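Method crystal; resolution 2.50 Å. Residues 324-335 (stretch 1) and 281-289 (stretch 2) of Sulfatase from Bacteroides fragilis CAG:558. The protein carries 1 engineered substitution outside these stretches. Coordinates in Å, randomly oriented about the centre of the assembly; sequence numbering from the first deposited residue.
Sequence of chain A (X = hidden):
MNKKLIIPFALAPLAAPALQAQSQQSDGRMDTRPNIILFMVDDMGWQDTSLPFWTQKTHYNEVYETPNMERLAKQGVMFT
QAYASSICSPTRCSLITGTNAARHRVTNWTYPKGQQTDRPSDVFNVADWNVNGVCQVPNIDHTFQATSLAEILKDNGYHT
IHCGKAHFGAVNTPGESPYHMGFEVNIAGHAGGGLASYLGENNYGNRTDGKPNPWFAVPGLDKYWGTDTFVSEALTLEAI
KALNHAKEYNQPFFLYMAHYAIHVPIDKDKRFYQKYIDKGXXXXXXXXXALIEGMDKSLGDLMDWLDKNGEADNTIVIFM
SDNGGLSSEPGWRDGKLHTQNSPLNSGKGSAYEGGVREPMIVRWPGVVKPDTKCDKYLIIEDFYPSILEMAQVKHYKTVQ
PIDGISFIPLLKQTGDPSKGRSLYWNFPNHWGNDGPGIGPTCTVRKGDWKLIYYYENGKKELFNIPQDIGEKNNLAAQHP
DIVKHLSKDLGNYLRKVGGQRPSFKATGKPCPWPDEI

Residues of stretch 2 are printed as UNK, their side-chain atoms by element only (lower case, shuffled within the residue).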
# COMPACT_ATOMS: atom_id res chain seq x y z
N GLY A 324 3.30 13.49 -26.72
CA GLY A 324 4.09 13.40 -27.94
C GLY A 324 5.59 13.34 -27.69
O GLY A 324 6.10 13.69 -26.62
N GLY A 325 6.32 12.88 -28.70
CA GLY A 325 7.77 12.83 -28.58
C GLY A 325 8.36 14.22 -28.45
O GLY A 325 7.79 15.22 -28.90
N LEU A 326 9.52 14.29 -27.80
CA LEU A 326 10.22 15.56 -27.64
C LEU A 326 10.78 16.03 -28.98
O LEU A 326 11.67 15.38 -29.55
CB LEU A 326 11.33 15.43 -26.60
CG LEU A 326 12.20 16.64 -26.33
CD1 LEU A 326 11.39 17.71 -25.67
CD2 LEU A 326 13.36 16.25 -25.45
N SER A 327 10.27 17.14 -29.49
CA SER A 327 10.73 17.70 -30.76
C SER A 327 11.21 19.14 -30.62
O SER A 327 11.39 19.82 -31.64
CB SER A 327 9.62 17.62 -31.81
OG SER A 327 8.40 18.08 -31.28
N SER A 328 11.46 19.60 -29.40
CA SER A 328 11.88 20.97 -29.09
C SER A 328 13.39 21.14 -29.03
O SER A 328 13.86 22.28 -29.00
CB SER A 328 11.38 21.41 -27.72
OG SER A 328 10.08 20.96 -27.45
N GLU A 329 14.15 20.05 -28.93
CA GLU A 329 15.52 20.14 -28.44
C GLU A 329 16.52 19.52 -29.41
O GLU A 329 16.59 18.28 -29.51
CB GLU A 329 15.61 19.48 -27.06
CG GLU A 329 14.85 20.26 -26.01
CD GLU A 329 15.15 19.82 -24.59
OE1 GLU A 329 15.76 18.74 -24.42
OE2 GLU A 329 14.76 20.55 -23.64
N PRO A 330 17.31 20.32 -30.12
CA PRO A 330 18.23 19.76 -31.13
C PRO A 330 19.40 19.00 -30.53
O PRO A 330 20.03 18.21 -31.23
CB PRO A 330 18.70 20.99 -31.91
CG PRO A 330 17.87 22.16 -31.40
CD PRO A 330 17.41 21.79 -30.04
N GLY A 331 19.73 19.24 -29.26
CA GLY A 331 20.73 18.44 -28.58
C GLY A 331 20.33 17.00 -28.32
O GLY A 331 21.19 16.19 -27.97
N TRP A 332 19.06 16.65 -28.48
CA TRP A 332 18.66 15.26 -28.33
C TRP A 332 18.20 14.62 -29.63
O TRP A 332 18.31 13.40 -29.76
CB TRP A 332 17.55 15.12 -27.29
CG TRP A 332 18.02 15.34 -25.89
CD1 TRP A 332 17.54 16.26 -24.99
CD2 TRP A 332 19.06 14.62 -25.20
NE1 TRP A 332 18.21 16.15 -23.79
CE2 TRP A 332 19.16 15.16 -23.89
CE3 TRP A 332 19.92 13.57 -25.56
CZ2 TRP A 332 20.07 14.68 -22.95
CZ3 TRP A 332 20.84 13.10 -24.63
CH2 TRP A 332 20.91 13.66 -23.33
N ARG A 333 17.72 15.40 -30.60
CA ARG A 333 17.16 14.83 -31.82
C ARG A 333 17.72 15.55 -33.03
O ARG A 333 17.91 16.77 -33.02
CB ARG A 333 15.62 14.91 -31.84
CG ARG A 333 14.92 14.35 -30.59
CD ARG A 333 15.08 12.84 -30.48
NE ARG A 333 14.66 12.15 -31.69
CZ ARG A 333 13.40 11.90 -32.04
NH1 ARG A 333 12.39 12.29 -31.25
NH2 ARG A 333 13.15 11.26 -33.17
N ASP A 334 17.99 14.77 -34.08
CA ASP A 334 18.33 15.30 -35.39
C ASP A 334 17.06 15.35 -36.25
O ASP A 334 15.97 14.97 -35.81
CB ASP A 334 19.43 14.46 -36.06
CG ASP A 334 20.81 14.70 -35.45
OD1 ASP A 334 21.16 15.88 -35.18
OD2 ASP A 334 21.55 13.72 -35.23
N GLY A 335 17.22 15.83 -37.48
CA GLY A 335 16.10 16.16 -38.34
C GLY A 335 15.58 17.57 -38.09
O GLY A 335 15.88 18.21 -37.09
N UNK A 281 21.75 5.63 -39.15
CA UNK A 281 21.20 6.74 -38.39
C UNK A 281 22.31 7.53 -37.70
O UNK A 281 23.38 7.00 -37.37
c UNK A 281 20.21 6.24 -37.34
c UNK A 281 18.84 5.72 -37.77
c UNK A 281 18.97 4.43 -38.59
c UNK A 281 18.03 5.47 -36.50
N UNK A 282 22.04 8.81 -37.49
CA UNK A 282 22.92 9.64 -36.70
C UNK A 282 22.95 9.12 -35.26
O UNK A 282 22.02 8.44 -34.83
o UNK A 282 21.22 11.14 -35.96
c UNK A 282 22.43 11.08 -36.72
c UNK A 282 22.15 11.51 -38.15
N UNK A 283 24.02 9.41 -34.51
CA UNK A 283 24.11 8.88 -33.14
C UNK A 283 22.91 9.22 -32.27
O UNK A 283 22.37 8.34 -31.59
c UNK A 283 25.25 10.11 -34.91
c UNK A 283 25.40 9.52 -32.60
c UNK A 283 26.22 9.74 -33.82
N UNK A 284 22.48 10.49 -32.28
CA UNK A 284 21.28 10.89 -31.56
C UNK A 284 20.10 10.01 -31.93
O UNK A 284 19.39 9.49 -31.06
c UNK A 284 21.87 13.35 -31.17
c UNK A 284 22.33 15.80 -30.88
c UNK A 284 20.96 12.36 -31.84
c UNK A 284 21.47 14.76 -31.56
n UNK A 284 23.70 15.75 -31.40
N UNK A 285 19.88 9.81 -33.24
CA UNK A 285 18.73 9.02 -33.65
C UNK A 285 18.94 7.53 -33.39
O UNK A 285 17.97 6.82 -33.09
o UNK A 285 16.92 12.03 -33.70
c UNK A 285 18.41 9.29 -35.13
c UNK A 285 17.96 10.74 -35.44
o UNK A 285 15.61 10.74 -34.91
c UNK A 285 16.75 11.20 -34.63
N UNK A 286 20.17 7.04 -33.46
CA UNK A 286 20.41 5.65 -33.09
C UNK A 286 20.11 5.41 -31.61
O UNK A 286 19.57 4.36 -31.24
c UNK A 286 21.84 5.23 -33.42
N UNK A 287 20.46 6.37 -30.74
CA UNK A 287 20.12 6.21 -29.33
C UNK A 287 18.60 6.26 -29.11
O UNK A 287 18.06 5.51 -28.28
c UNK A 287 20.82 7.27 -28.48
N UNK A 288 17.89 7.14 -29.83
CA UNK A 288 16.44 7.16 -29.69
C UNK A 288 15.84 5.83 -30.13
O UNK A 288 15.07 5.21 -29.39
c UNK A 288 14.26 9.36 -28.77
c UNK A 288 14.45 8.78 -30.03
o UNK A 288 10.66 10.06 -28.79
c UNK A 288 12.99 9.79 -28.35
c UNK A 288 15.84 8.32 -30.49
c UNK A 288 13.34 8.66 -30.86
c UNK A 288 11.91 9.65 -29.19
c UNK A 288 12.08 9.08 -30.45
N UNK A 289 16.21 5.36 -31.32
CA UNK A 289 15.73 4.08 -31.82
C UNK A 289 15.98 2.95 -30.83
O UNK A 289 15.15 2.05 -30.66
c UNK A 289 16.40 3.75 -33.16
O HOH W 1 19.52 11.15 -28.79
O HOH W 2 23.36 12.71 -33.88
O HOH W 3 23.48 16.12 -34.18
O HOH W 4 14.53 12.74 -36.49
O HOH W 5 10.37 11.86 -26.79

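Position 281 carries four side-chain carbons, forked at the second, and touches nothing on stretch 1. The fork beyond a single methylene identifies Leu 281, which precedes the helix and stays out of reach of the contact.

At position 282 one carbon bears an oxygen and a second carbon, the compact branched pattern of a hydroxyl and a methyl on CB. The oxygen lies 2.7 Å from Asp 334 OD2. This is Thr 282, at the N-cap of the helix. Its OG1 donates to Asp 334 OD2 and also accepts a weak capping bond from the backbone N of position 285, 3.3 Å away, so one hydroxyl serves both the helix start and the neighbouring stretch.

Position 283 has three carbons closing a ring onto its own backbone N, with no contact to stretch 1. Only proline has this ring. Pro 283 opens the helix, where its lack of an amide hydrogen costs no helical hydrogen bond.

Position 284 shows four carbons in a row ending in nitrogen, a chain that runs along the backbone of Pro 330 to Arg 333. This is Lys 284. Its CE packs 3.3 Å from Pro 330 O and 3.1 Å from Gly 331 O, and its CB sits 3.5 Å from Trp 332 O. The ammonium stops short of a salt bridge, with NZ 4.6 Å from Asp 334 OD1; water 3 spans the gap, accepting from NZ and donating to OD1.

Position 285 has three carbons, the third carrying two oxygens, and these oxygens lie against the Arg 333 guanidinium and the backbone N of Asp 334; a carboxylate on a two-methylene arm is Glu 285. Although CB points sideways, the side chain bends with chi1 and chi2 both m and brings its end to stretch 1. OE2 accepts from Arg 333 NE and from Asp 334 N, each at 3.0 Å, while OE1 accepts from Arg 333 NH2 at 3.1 Å. The guanidinium is thus held by two hydrogen bonds within a salt bridge.

Positions 286 and 287 each have a single side-chain carbon and no contact with stretch 1; they are Ala 286 and Ala 287, both buried.

Position 288 has one carbon followed by a six-carbon ring bearing an oxygen, and the ring lies beneath the guanidinium of Arg 333. This is Tyr 288. The two groups stack with centres 3.6 Å apart and planes at 14°, a cation-pi arrangement. Its OH reaches 4.0 Å from Gly 325 CA, and water 5 links OH to Leu 326 N.

Position 289 again has one carbon, far from stretch 1: Ala 289.

The contact centres on Arg 333, whose guanidinium meets Glu 285 at its edge and Tyr 288 over one face, so that charge pairing and stacking do not compete for the same surface. Asp 334 adds a second anchor through Thr 282, and water 2 joins its OD2 to Lys 284 N. Water 1 bridges two backbone carbonyls, donating to Lys 284 O and Trp 332 O, and so ties the loop to the helix.

Stretch 2, residues 281-289: LTPKEAAYA
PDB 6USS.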